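Local coordinates for halogenase PltM (Pseudomonas fluorescens, PDB 6BZN), which halogenates phenolic substrates as a flavin-dependent enzyme of unusual substrate and halide versatility, with chlorinating, brominating and iodinating activity, at residues A[32-37]-A[355-360]; A[71-76]-A[360-365]; A[216-221]-A[285-290]; A[278-283]-A[292-297]. All coordinates share one frame; numbering follows the deposited sequence.

Contact 1: residues A[32-37]-A[355-360]; sequences GIAGAL and ITTFES
Ile-33 and Leu-37, one turn apart on the helix that begins at residue 33, send their methyl ends against the aromatic ring of Phe-358. The contact is entirely apolar and has two parts. In the first, CD1 of Ile-33 approaches CZ of Phe-358 to 3.9 Å and lies 4.1 Å from Phe-358 CE1, while Leu-37 CD1 comes to 4.0 Å from that same CE1. Both methyls meet the ring obliquely. Ile-33 reaches it with an extended chain, CG1 opposite the backbone N (chi1 -168°), and crosses the phenylalanine side chain at nearly a right angle.

The helix carrying these residues follows Gly-32, its N-cap, and Gly-32 and Gly-35 fit the GxGxxG pattern of a Rossmann-type dinucleotide-binding fold. That agrees with FAD having been seen bound at Ile-33 and Ala-34 in a structure of this protein; no flavin is present in this chain. The two helix segments run almost in the same direction, their axes 14° apart in angle and 10.4 Å at closest approach.

The second part is a methyl-to-methyl touch, Ala-34 CB against Thr-357 CG2 at 3.7 Å. Here the backbones come nearest, with 6.8 Å between the CA atoms of Ala-34 and Thr-357. Thr-357 can present its methyl because OG1 lies beside its own backbone N (chi1 -64°) and is hydrogen-bonded to Gly-353 O one turn earlier. Helix 140-153 touches Ile-33 through Arg-140, Ile-143 and Ala-147, and Leu-73 and Leu-74 of helix 68-81 pack on Phe-358.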
loop_
_atom_site.group_PDB
_atom_site.type_symbol
_atom_site.label_atom_id
_atom_site.label_comp_id
_atom_site.label_asym_id
_atom_site.label_seq_id
_atom_site.Cartn_x
_atom_site.Cartn_y
_atom_site.Cartn_z
ATOM N N GLY A 32 -12.822 -6.499 -4.962
ATOM C CA GLY A 32 -11.373 -6.650 -4.917
ATOM C C GLY A 32 -10.959 -7.134 -3.535
ATOM O O GLY A 32 -11.801 -7.421 -2.686
ATOM N N ILE A 33 -9.661 -7.214 -3.282
ATOM C CA ILE A 33 -9.206 -7.818 -2.036
ATOM C C ILE A 33 -9.805 -7.159 -0.789
ATOM O O ILE A 33 -10.142 -7.854 0.161
ATOM C CB ILE A 33 -7.666 -7.856 -1.934
ATOM C CG1 ILE A 33 -7.233 -8.761 -0.773
ATOM C CG2 ILE A 33 -7.075 -6.457 -1.813
ATOM C CD1 ILE A 33 -5.765 -9.148 -0.852
ATOM N N ALA A 34 -9.937 -5.834 -0.792
ATOM C CA ALA A 34 -10.531 -5.129 0.349
ATOM C C ALA A 34 -11.970 -5.561 0.595
ATOM O O ALA A 34 -12.324 -5.940 1.710
ATOM C CB ALA A 34 -10.471 -3.632 0.139
ATOM N N GLY A 35 -12.792 -5.512 -0.446
ATOM C CA GLY A 35 -14.215 -5.872 -0.309
ATOM C C GLY A 35 -14.405 -7.338 0.040
ATOM O O GLY A 35 -15.240 -7.693 0.881
ATOM N N ALA A 36 -13.606 -8.187 -0.594
ATOM C CA ALA A 36 -13.675 -9.619 -0.372
ATOM C C ALA A 36 -13.291 -10.012 1.055
ATOM O O ALA A 36 -13.969 -10.821 1.675
ATOM C CB ALA A 36 -12.787 -10.348 -1.354
ATOM N N LEU A 37 -12.188 -9.472 1.567
ATOM C CA LEU A 37 -11.781 -9.816 2.931
ATOM C C LEU A 37 -12.754 -9.282 3.976
ATOM O O LEU A 37 -13.050 -9.979 4.954
ATOM C CB LEU A 37 -10.366 -9.334 3.231
ATOM C CG LEU A 37 -9.280 -9.998 2.398
ATOM C CD1 LEU A 37 -7.936 -9.400 2.804
ATOM C CD2 LEU A 37 -9.264 -11.506 2.555
ATOM N N ILE A 355 -1.326 -1.470 3.370
ATOM C CA ILE A 355 -1.193 -1.473 4.810
ATOM C C ILE A 355 -2.408 -0.792 5.433
ATOM O O ILE A 355 -3.063 -1.365 6.312
ATOM C CB ILE A 355 0.092 -0.749 5.268
ATOM C CG1 ILE A 355 1.329 -1.479 4.731
ATOM C CG2 ILE A 355 0.103 -0.645 6.778
ATOM C CD1 ILE A 355 2.653 -0.773 4.980
ATOM N N THR A 356 -2.699 0.426 4.968
ATOM C CA THR A 356 -3.810 1.195 5.516
ATOM C C THR A 356 -5.121 0.425 5.333
ATOM O O THR A 356 -5.934 0.354 6.268
ATOM C CB THR A 356 -3.909 2.578 4.858
ATOM O OG1 THR A 356 -2.631 3.231 4.923
ATOM C CG2 THR A 356 -4.936 3.431 5.541
ATOM N N THR A 357 -5.300 -0.165 4.148
ATOM C CA THR A 357 -6.474 -0.998 3.852
ATOM C C THR A 357 -6.697 -2.142 4.852
ATOM O O THR A 357 -7.789 -2.276 5.413
ATOM C CB THR A 357 -6.403 -1.555 2.422
ATOM O OG1 THR A 357 -6.446 -0.465 1.498
ATOM C CG2 THR A 357 -7.575 -2.510 2.116
ATOM N N PHE A 358 -5.688 -2.983 5.062
ATOM C CA PHE A 358 -5.887 -4.155 5.904
ATOM C C PHE A 358 -6.082 -3.748 7.354
ATOM O O PHE A 358 -6.869 -4.371 8.074
ATOM C CB PHE A 358 -4.733 -5.165 5.772
ATOM C CG PHE A 358 -4.545 -5.716 4.374
ATOM C CD1 PHE A 358 -5.615 -5.889 3.506
ATOM C CD2 PHE A 358 -3.287 -6.099 3.940
ATOM C CE1 PHE A 358 -5.420 -6.397 2.231
ATOM C CE2 PHE A 358 -3.087 -6.608 2.659
ATOM C CZ PHE A 358 -4.153 -6.744 1.801
ATOM N N GLU A 359 -5.377 -2.710 7.791
ATOM C CA GLU A 359 -5.544 -2.235 9.174
ATOM C C GLU A 359 -6.941 -1.667 9.363
ATOM O O GLU A 359 -7.579 -1.923 10.388
ATOM C CB GLU A 359 -4.489 -1.209 9.580
ATOM C CG GLU A 359 -4.634 -0.861 11.062
ATOM C CD GLU A 359 -3.551 0.035 11.611
ATOM O OE1 GLU A 359 -2.451 0.083 11.023
ATOM O OE2 GLU A 359 -3.820 0.689 12.655
ATOM N N SER A 360 -7.440 -0.944 8.366
ATOM C CA SER A 360 -8.780 -0.350 8.477
ATOM C C SER A 360 -9.858 -1.429 8.578
ATOM O O SER A 360 -10.816 -1.304 9.357
ATOM C CB SER A 360 -9.061 0.613 7.305
ATOM O OG SER A 360 -10.259 1.325 7.549
#

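Contact 2: residues A[71-76]-A[360-365]; sequences GFLLRL and SILRLA
No ring, amide or other flat group takes part where Leu-73 and Leu-76 meet Leu-362; the contact is made of aliphatic carbon alone. One methyl does the work on the side of 360-365: CD2 of Leu-362. It sits 3.7 Å from Leu-76 CB and 3.8 Å from Leu-73 CD2, with Leu-76 CD1 slightly further off at 4.1 Å, and thus lodges between two residues three positions apart on the facing helix. Leu-362 extends toward them with CG opposite its backbone N (chi1 -166°). Its side chain crosses that of Leu-76 at about a right angle and that of Leu-73 at a slant, the two CD2 methyls being the atoms that touch in the latter pair. The CA atoms of Leu-73 and Leu-362 stand 7.8 Å apart, so the backbones stay separated and the leucine branches fill the interval.

All three leucines are buried. Leu-73 also packs on Ile-355 and Glu-359, a turn or two earlier in the helix of Leu-362. Helix 68-81 is flanked in turn by helix 410-441, whose Leu-435 touches Leu-76, while Ile-361 and Ala-365 of helix 352-374 lean on helix 33-44.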
loop_
_atom_site.group_PDB
_atom_site.type_symbol
_atom_site.label_atom_id
_atom_site.label_comp_id
_atom_site.label_asym_id
_atom_site.label_seq_id
_atom_site.Cartn_x
_atom_site.Cartn_y
_atom_site.Cartn_z
ATOM N N GLY A 71 1.814 -8.016 5.650
ATOM C CA GLY A 71 1.829 -9.442 5.965
ATOM C C GLY A 71 1.338 -9.722 7.378
ATOM O O GLY A 71 0.544 -10.627 7.588
ATOM N N PHE A 72 1.798 -8.933 8.347
ATOM C CA PHE A 72 1.320 -9.063 9.724
ATOM C C PHE A 72 -0.163 -8.769 9.836
ATOM O O PHE A 72 -0.850 -9.460 10.564
ATOM C CB PHE A 72 2.100 -8.172 10.698
ATOM C CG PHE A 72 3.484 -8.690 11.016
ATOM C CD1 PHE A 72 3.658 -9.954 11.582
ATOM C CD2 PHE A 72 4.607 -7.902 10.786
ATOM C CE1 PHE A 72 4.935 -10.433 11.864
ATOM C CE2 PHE A 72 5.881 -8.375 11.070
ATOM C CZ PHE A 72 6.041 -9.641 11.605
ATOM N N LEU A 73 -0.645 -7.769 9.087
ATOM C CA LEU A 73 -2.056 -7.421 9.092
ATOM C C LEU A 73 -2.916 -8.529 8.510
ATOM O O LEU A 73 -3.987 -8.814 9.038
ATOM C CB LEU A 73 -2.303 -6.087 8.367
ATOM C CG LEU A 73 -1.699 -4.915 9.134
ATOM C CD1 LEU A 73 -1.571 -3.706 8.224
ATOM C CD2 LEU A 73 -2.490 -4.605 10.406
ATOM N N LEU A 74 -2.462 -9.168 7.443
ATOM C CA LEU A 74 -3.225 -10.306 6.900
ATOM C C LEU A 74 -3.276 -11.445 7.913
ATOM O O LEU A 74 -4.325 -12.062 8.107
ATOM C CB LEU A 74 -2.655 -10.809 5.578
ATOM C CG LEU A 74 -2.933 -9.918 4.365
ATOM C CD1 LEU A 74 -2.028 -10.328 3.210
ATOM C CD2 LEU A 74 -4.395 -9.964 3.945
ATOM N N ARG A 75 -2.154 -11.712 8.567
ATOM C CA ARG A 75 -2.108 -12.756 9.597
ATOM C C ARG A 75 -3.003 -12.397 10.790
ATOM O O ARG A 75 -3.669 -13.276 11.348
ATOM C CB ARG A 75 -0.663 -13.031 10.049
ATOM C CG ARG A 75 0.178 -13.783 9.016
ATOM C CD ARG A 75 1.673 -13.787 9.368
ATOM N NE ARG A 75 2.002 -14.703 10.463
ATOM C CZ ARG A 75 3.123 -14.679 11.207
ATOM N NH1 ARG A 75 4.092 -13.785 11.003
ATOM N NH2 ARG A 75 3.268 -15.572 12.182
ATOM N N LEU A 76 -3.031 -11.114 11.171
ATOM C CA LEU A 76 -3.924 -10.654 12.235
ATOM C C LEU A 76 -5.406 -10.844 11.852
ATOM O O LEU A 76 -6.205 -11.334 12.659
ATOM C CB LEU A 76 -3.652 -9.200 12.598
ATOM C CG LEU A 76 -2.395 -8.968 13.452
ATOM C CD1 LEU A 76 -1.986 -7.504 13.433
ATOM C CD2 LEU A 76 -2.630 -9.445 14.887
ATOM N N SER A 360 -7.440 -0.944 8.366
ATOM C CA SER A 360 -8.780 -0.350 8.477
ATOM C C SER A 360 -9.858 -1.429 8.578
ATOM O O SER A 360 -10.816 -1.304 9.357
ATOM C CB SER A 360 -9.061 0.613 7.305
ATOM O OG SER A 360 -10.259 1.325 7.549
ATOM N N ILE A 361 -9.701 -2.511 7.818
ATOM C CA ILE A 361 -10.656 -3.631 7.892
ATOM C C ILE A 361 -10.638 -4.234 9.299
ATOM O O ILE A 361 -11.681 -4.508 9.899
ATOM C CB ILE A 361 -10.380 -4.708 6.827
ATOM C CG1 ILE A 361 -10.573 -4.117 5.429
ATOM C CG2 ILE A 361 -11.281 -5.931 7.013
ATOM C CD1 ILE A 361 -9.963 -4.965 4.324
ATOM N N LEU A 362 -9.427 -4.413 9.813
ATOM C CA LEU A 362 -9.208 -4.990 11.120
ATOM C C LEU A 362 -9.827 -4.154 12.243
ATOM O O LEU A 362 -10.379 -4.702 13.204
ATOM C CB LEU A 362 -7.707 -5.149 11.308
ATOM C CG LEU A 362 -7.104 -5.992 12.408
ATOM C CD1 LEU A 362 -7.706 -7.383 12.496
ATOM C CD2 LEU A 362 -5.605 -6.042 12.128
ATOM N N ARG A 363 -9.770 -2.833 12.105
ATOM C CA ARG A 363 -10.398 -1.932 13.058
ATOM C C ARG A 363 -11.916 -1.843 12.888
ATOM O O ARG A 363 -12.636 -1.785 13.885
ATOM C CB ARG A 363 -9.807 -0.532 12.931
ATOM C CG ARG A 363 -8.372 -0.430 13.404
ATOM C CD ARG A 363 -7.771 0.902 13.020
ATOM N NE ARG A 363 -6.431 1.119 13.575
ATOM C CZ ARG A 363 -6.164 1.628 14.784
ATOM N NH1 ARG A 363 -7.130 1.963 15.632
ATOM N NH2 ARG A 363 -4.898 1.806 15.154
ATOM N N LEU A 364 -12.385 -1.807 11.644
ATOM C CA LEU A 364 -13.813 -1.620 11.348
ATOM C C LEU A 364 -14.684 -2.842 11.674
ATOM O O LEU A 364 -15.793 -2.694 12.207
ATOM C CB LEU A 364 -13.991 -1.243 9.865
ATOM C CG LEU A 364 -15.430 -1.070 9.367
ATOM C CD1 LEU A 364 -16.123 0.108 10.029
ATOM C CD2 LEU A 364 -15.433 -0.949 7.841
ATOM N N ALA A 365 -14.213 -4.038 11.326
ATOM C CA ALA A 365 -15.078 -5.226 11.328
ATOM C C ALA A 365 -15.669 -5.537 12.716
ATOM O O ALA A 365 -16.865 -5.783 12.810
ATOM C CB ALA A 365 -14.372 -6.442 10.733
#

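Contact 3: residues A[216-221]-A[285-290]; sequences CSFFTH and YRPTEA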
loop_
_atom_site.group_PDB
_atom_site.type_symbol
_atom_site.label_atom_id
_atom_site.label_comp_id
_atom_site.label_asym_id
_atom_site.label_seq_id
_atom_site.Cartn_x
_atom_site.Cartn_y
_atom_site.Cartn_z
ATOM N N CYS A 216 1.501 11.792 -10.906
ATOM C CA CYS A 216 0.817 11.007 -11.925
ATOM C C CYS A 216 1.489 9.639 -11.987
ATOM O O CYS A 216 2.570 9.440 -11.409
ATOM C CB CYS A 216 0.874 11.697 -13.295
ATOM S SG CYS A 216 2.532 11.939 -13.961
ATOM N N SER A 217 0.834 8.693 -12.655
ATOM C CA SER A 217 1.338 7.341 -12.776
ATOM C C SER A 217 0.985 6.736 -14.128
ATOM O O SER A 217 -0.150 6.886 -14.606
ATOM C CB SER A 217 0.767 6.474 -11.643
ATOM O OG SER A 217 1.338 5.178 -11.663
ATOM N N PHE A 218 1.970 6.063 -14.727
ATOM C CA PHE A 218 1.809 5.231 -15.914
ATOM C C PHE A 218 2.187 3.806 -15.515
ATOM O O PHE A 218 3.287 3.599 -14.984
ATOM C CB PHE A 218 2.778 5.629 -17.014
ATOM C CG PHE A 218 2.610 7.027 -17.562
ATOM C CD1 PHE A 218 3.174 8.113 -16.912
ATOM C CD2 PHE A 218 2.002 7.230 -18.794
ATOM C CE1 PHE A 218 3.082 9.391 -17.438
ATOM C CE2 PHE A 218 1.892 8.502 -19.333
ATOM C CZ PHE A 218 2.440 9.589 -18.656
ATOM N N PHE A 219 1.331 2.824 -15.776
ATOM C CA PHE A 219 1.633 1.454 -15.379
ATOM C C PHE A 219 1.120 0.390 -16.335
ATOM O O PHE A 219 0.125 0.577 -17.055
ATOM C CB PHE A 219 1.151 1.161 -13.954
ATOM C CG PHE A 219 -0.267 1.583 -13.685
ATOM C CD1 PHE A 219 -0.559 2.900 -13.345
ATOM C CD2 PHE A 219 -1.303 0.679 -13.785
ATOM C CE1 PHE A 219 -1.867 3.303 -13.101
ATOM C CE2 PHE A 219 -2.611 1.070 -13.532
ATOM C CZ PHE A 219 -2.892 2.382 -13.185
ATOM N N THR A 220 1.832 -0.731 -16.336
ATOM C CA THR A 220 1.509 -1.848 -17.204
ATOM C C THR A 220 2.227 -3.107 -16.703
ATOM O O THR A 220 2.978 -3.062 -15.712
ATOM C CB THR A 220 1.886 -1.543 -18.683
ATOM O OG1 THR A 220 1.284 -2.514 -19.540
ATOM C CG2 THR A 220 3.399 -1.561 -18.907
ATOM N N HIS A 221 2.007 -4.207 -17.408
ATOM C CA HIS A 221 2.761 -5.419 -17.211
ATOM C C HIS A 221 3.497 -5.779 -18.499
ATOM O O HIS A 221 2.950 -5.634 -19.592
ATOM C CB HIS A 221 1.846 -6.582 -16.828
ATOM C CG HIS A 221 1.331 -6.538 -15.424
ATOM N ND1 HIS A 221 0.431 -7.467 -14.944
ATOM C CD2 HIS A 221 1.576 -5.691 -14.400
ATOM C CE1 HIS A 221 0.168 -7.208 -13.676
ATOM N NE2 HIS A 221 0.859 -6.141 -13.317
ATOM N N TYR A 285 7.680 17.786 -13.507
ATOM C CA TYR A 285 7.523 17.389 -14.903
ATOM C C TYR A 285 6.090 16.957 -15.140
ATOM O O TYR A 285 5.591 16.100 -14.406
ATOM C CB TYR A 285 8.466 16.230 -15.275
ATOM C CG TYR A 285 8.248 15.727 -16.680
ATOM C CD1 TYR A 285 8.718 16.452 -17.783
ATOM C CD2 TYR A 285 7.565 14.535 -16.927
ATOM C CE1 TYR A 285 8.512 16.006 -19.077
ATOM C CE2 TYR A 285 7.353 14.079 -18.214
ATOM C CZ TYR A 285 7.827 14.814 -19.288
ATOM O OH TYR A 285 7.617 14.380 -20.563
ATOM N N ARG A 286 5.448 17.524 -16.160
ATOM C CA ARG A 286 4.113 17.094 -16.581
ATOM C C ARG A 286 4.232 16.405 -17.931
ATOM O O ARG A 286 4.673 17.019 -18.897
ATOM C CB ARG A 286 3.136 18.276 -16.676
ATOM C CG ARG A 286 2.548 18.691 -15.336
ATOM C CD ARG A 286 1.538 19.819 -15.474
ATOM N NE ARG A 286 1.446 20.582 -14.229
ATOM C CZ ARG A 286 0.684 20.279 -13.173
ATOM N NH1 ARG A 286 -0.112 19.204 -13.157
ATOM N NH2 ARG A 286 0.714 21.071 -12.106
ATOM N N PRO A 287 3.838 15.122 -18.020
ATOM C CA PRO A 287 3.897 14.481 -19.324
ATOM C C PRO A 287 2.899 15.104 -20.310
ATOM O O PRO A 287 1.858 15.606 -19.902
ATOM C CB PRO A 287 3.517 13.033 -19.012
ATOM C CG PRO A 287 2.636 13.139 -17.827
ATOM C CD PRO A 287 3.226 14.239 -17.006
ATOM N N THR A 288 3.248 15.077 -21.589
ATOM C CA THR A 288 2.416 15.655 -22.649
ATOM C C THR A 288 2.007 14.682 -23.745
ATOM O O THR A 288 1.082 14.981 -24.498
ATOM C CB THR A 288 3.150 16.825 -23.334
ATOM O OG1 THR A 288 4.473 16.416 -23.697
ATOM C CG2 THR A 288 3.230 18.002 -22.406
ATOM N N GLU A 289 2.670 13.533 -23.849
ATOM C CA GLU A 289 2.482 12.648 -25.001
ATOM C C GLU A 289 1.929 11.299 -24.564
ATOM O O GLU A 289 1.730 11.060 -23.376
ATOM C CB GLU A 289 3.805 12.497 -25.734
ATOM C CG GLU A 289 4.377 13.838 -26.191
ATOM C CD GLU A 289 5.578 13.673 -27.081
ATOM O OE1 GLU A 289 5.390 13.354 -28.271
ATOM O OE2 GLU A 289 6.710 13.854 -26.586
ATOM N N ALA A 290 1.680 10.422 -25.534
ATOM C CA ALA A 290 1.102 9.116 -25.252
ATOM C C ALA A 290 1.996 8.306 -24.302
ATOM O O ALA A 290 3.215 8.503 -24.282
ATOM C CB ALA A 290 0.869 8.356 -26.544
#
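Pro-287 is the residue through which the loop 285-290 meets Cys-216 and Phe-218 on strand 215-223. Two residues before it, Tyr-285 turns its ring edge-to-face with Phe-280 of the adjacent strand 273-281. Pro-287 then presses its ring carbons against the strand: CB lies 3.6 Å from Phe-218 CZ, at the edge of the aromatic ring and near its plane, and CG is 3.7 Å from the same CZ. Further round the proline ring, CD is 3.9 Å from SG of Cys-216. Phe-218 points toward the loop with CG beside its backbone N (chi1 -63°), and its ring stacks with those of Phe-278 and Tyr-320 on the two neighbouring strands. Replacing Phe-218 by an alanine would probably open a gap beside Pro-287 and leave the rings of Phe-278 and Tyr-320 without the partner they share.

The backbone N atoms of Thr-288 and Glu-289 next bind OE2 of Glu-294, and Ala-290 forms the N-cap of helix 291-301. No hydrogen bond joins the loop to 216-221. The touch on 216-221 is thus apolar, made by proline, while several polar groups of the loop are bound to the helix that follows.

Contact 4: residues A[278-283]-A[292-297]; sequences FQFNNA and EIEFRK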
loop_
_atom_site.group_PDB
_atom_site.type_symbol
_atom_site.label_atom_id
_atom_site.label_comp_id
_atom_site.label_asym_id
_atom_site.label_seq_id
_atom_site.Cartn_x
_atom_site.Cartn_y
_atom_site.Cartn_z
ATOM N N PHE A 278 5.723 4.027 -13.836
ATOM C CA PHE A 278 6.543 5.230 -13.632
ATOM C C PHE A 278 5.689 6.425 -13.263
ATOM O O PHE A 278 4.570 6.598 -13.781
ATOM C CB PHE A 278 7.535 5.516 -14.780
ATOM C CG PHE A 278 6.919 5.792 -16.121
ATOM C CD1 PHE A 278 6.533 4.744 -16.963
ATOM C CD2 PHE A 278 6.825 7.090 -16.594
ATOM C CE1 PHE A 278 6.000 5.002 -18.217
ATOM C CE2 PHE A 278 6.297 7.351 -17.854
ATOM C CZ PHE A 278 5.892 6.307 -18.668
ATOM N N GLN A 279 6.213 7.202 -12.310
ATOM C CA GLN A 279 5.480 8.274 -11.665
ATOM C C GLN A 279 6.258 9.554 -11.777
ATOM O O GLN A 279 7.483 9.539 -11.614
ATOM C CB GLN A 279 5.293 7.994 -10.166
ATOM C CG GLN A 279 4.307 6.883 -9.811
ATOM C CD GLN A 279 4.666 5.522 -10.379
ATOM O OE1 GLN A 279 3.911 4.943 -11.156
ATOM N NE2 GLN A 279 5.832 5.001 -9.996
ATOM N N PHE A 280 5.558 10.657 -12.031
ATOM C CA PHE A 280 6.172 11.985 -12.003
ATOM C C PHE A 280 5.563 12.880 -10.928
ATOM O O PHE A 280 4.364 12.895 -10.718
ATOM C CB PHE A 280 6.040 12.684 -13.363
ATOM C CG PHE A 280 6.767 11.991 -14.470
ATOM C CD1 PHE A 280 8.162 11.904 -14.448
ATOM C CD2 PHE A 280 6.079 11.448 -15.545
ATOM C CE1 PHE A 280 8.851 11.267 -15.477
ATOM C CE2 PHE A 280 6.754 10.816 -16.570
ATOM C CZ PHE A 280 8.143 10.717 -16.536
ATOM N N ASN A 281 6.437 13.628 -10.267
ATOM C CA ASN A 281 6.073 14.788 -9.497
ATOM C C ASN A 281 5.617 15.868 -10.483
ATOM O O ASN A 281 6.432 16.437 -11.211
ATOM C CB ASN A 281 7.287 15.259 -8.693
ATOM C CG ASN A 281 6.998 16.469 -7.841
ATOM O OD1 ASN A 281 5.933 17.065 -7.927
ATOM N ND2 ASN A 281 7.951 16.830 -6.996
ATOM N N ASN A 282 4.315 16.152 -10.495
ATOM C CA ASN A 282 3.723 17.088 -11.470
ATOM C C ASN A 282 4.228 18.525 -11.282
ATOM O O ASN A 282 4.178 19.327 -12.217
ATOM C CB ASN A 282 2.195 17.072 -11.394
ATOM C CG ASN A 282 1.572 15.790 -11.941
ATOM O OD1 ASN A 282 1.968 15.285 -12.989
ATOM N ND2 ASN A 282 0.545 15.298 -11.262
ATOM N N ALA A 283 4.728 18.839 -10.090
ATOM C CA ALA A 283 5.408 20.116 -9.848
ATOM C C ALA A 283 6.737 20.239 -10.591
ATOM O O ALA A 283 7.216 21.357 -10.779
ATOM C CB ALA A 283 5.632 20.329 -8.356
ATOM N N GLU A 292 3.379 5.285 -24.243
ATOM C CA GLU A 292 4.590 4.670 -24.824
ATOM C C GLU A 292 5.673 5.705 -25.216
ATOM O O GLU A 292 6.875 5.439 -25.053
ATOM C CB GLU A 292 4.251 3.729 -25.991
ATOM C CG GLU A 292 5.425 2.927 -26.557
ATOM C CD GLU A 292 6.156 2.021 -25.550
ATOM O OE1 GLU A 292 7.386 1.825 -25.756
ATOM O OE2 GLU A 292 5.539 1.492 -24.576
ATOM N N ILE A 293 5.259 6.880 -25.681
ATOM C CA ILE A 293 6.213 7.950 -26.025
ATOM C C ILE A 293 6.876 8.497 -24.747
ATOM O O ILE A 293 8.090 8.692 -24.705
ATOM C CB ILE A 293 5.547 9.079 -26.861
ATOM C CG1 ILE A 293 5.114 8.532 -28.234
ATOM C CG2 ILE A 293 6.500 10.264 -27.042
ATOM C CD1 ILE A 293 4.018 9.349 -28.898
ATOM N N GLU A 294 6.086 8.713 -23.703
ATOM C CA GLU A 294 6.636 9.145 -22.414
ATOM C C GLU A 294 7.613 8.100 -21.853
ATOM O O GLU A 294 8.665 8.457 -21.316
ATOM C CB GLU A 294 5.524 9.452 -21.412
ATOM C CG GLU A 294 4.687 10.685 -21.743
ATOM C CD GLU A 294 5.456 12.006 -21.622
ATOM O OE1 GLU A 294 6.403 12.111 -20.808
ATOM O OE2 GLU A 294 5.091 12.960 -22.342
ATOM N N PHE A 295 7.288 6.819 -22.014
ATOM C CA PHE A 295 8.167 5.743 -21.570
ATOM C C PHE A 295 9.518 5.819 -22.296
ATOM O O PHE A 295 10.570 5.833 -21.655
ATOM C CB PHE A 295 7.501 4.369 -21.776
ATOM C CG PHE A 295 8.303 3.212 -21.240
ATOM C CD1 PHE A 295 8.647 3.148 -19.891
ATOM C CD2 PHE A 295 8.692 2.161 -22.079
ATOM C CE1 PHE A 295 9.391 2.087 -19.392
ATOM C CE2 PHE A 295 9.425 1.090 -21.585
ATOM C CZ PHE A 295 9.775 1.051 -20.237
ATOM N N ARG A 296 9.479 5.938 -23.620
ATOM C CA ARG A 296 10.705 6.044 -24.409
ATOM C C ARG A 296 11.521 7.294 -24.057
ATOM O O ARG A 296 12.754 7.209 -23.993
ATOM C CB ARG A 296 10.421 6.003 -25.915
ATOM C CG ARG A 296 9.806 4.700 -26.413
ATOM C CD ARG A 296 10.708 3.475 -26.256
ATOM N NE ARG A 296 9.933 2.260 -25.973
ATOM C CZ ARG A 296 10.442 1.052 -25.703
ATOM N NH1 ARG A 296 11.760 0.841 -25.688
ATOM N NH2 ARG A 296 9.613 0.035 -25.445
ATOM N N LYS A 297 10.859 8.431 -23.834
ATOM C CA LYS A 297 11.561 9.644 -23.377
ATOM C C LYS A 297 12.275 9.423 -22.044
ATOM O O LYS A 297 13.417 9.858 -21.864
ATOM C CB LYS A 297 10.620 10.852 -23.288
ATOM C CG LYS A 297 10.191 11.393 -24.656
ATOM C CD LYS A 297 9.494 12.752 -24.585
ATOM C CE LYS A 297 8.185 12.699 -23.824
ATOM N NZ LYS A 297 7.446 13.994 -23.862
#
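Phe-278 and Phe-295 join the two arms of a strand-loop-helix unit, in which strand 273-281 of the large mixed sheet is followed by helix 291-301 lying across it. Phe-278 CE1 is 3.6 Å from Phe-295 CD1, and the rings pair obliquely, centroids 5.8 Å apart and planes at 33°. Phe-278 CZ goes further, to 3.7 Å from the backbone N of Phe-295, so the ring reaches the helix backbone itself; Glu-294 CB lies 4.2 Å from the same CZ. The CG of Phe-278 occupies the crowded position between N and the carbonyl carbon (chi1 63°), and CE2 of Phe-280 lies at the edge of its ring. A serine in place of Phe-278 would probably leave Phe-295 without its ring neighbour and a gap between strand and helix.

The segment axes cross at 80° and approach to 10.8 Å, a distance bridged by aromatic side chains. Asn-281 OD1 accepts a hydrogen bond from Ala-283 N, 3.0 Å away, in an Asx turn.

Two salt bridges run along the helix. Arg-296 grips OE1 of Glu-292 side-on with NE, at 2.6 Å, and NH2; both bonds lie in the guanidinium plane, one face of which meets Phe-295 CE2. Lys-297 NZ approaches Glu-294 OE2, 3.0 Å away, from above the carboxylate plane and has a second partner in Glu-289, while Glu-294 OE1 is hydrogen-bonded to Tyr-285 OH of the loop.

In the fold
The four contacts form two clusters. Contacts 1 and 2 are centred 8 Å apart and share helix 352-374, which packs against helix 33-44 and helix 68-81 in turn; Ser-360 belongs to both. Contacts 3 and 4, with centres 4 Å apart, lie over neighbouring strands 215-223 and 273-281 of the mixed sheet. The clusters are about 27 to 34 Å apart between centres. Along the chain the segments of contacts 1 and 2 alternate, as do those of contacts 3 and 4, and the second pair is nested wholly inside the loops closed by the first. Helix 352-374, which follows the strands of the mixed sheet in sequence, thus brings the chain back against helix 33-44, whose first residues bind FAD.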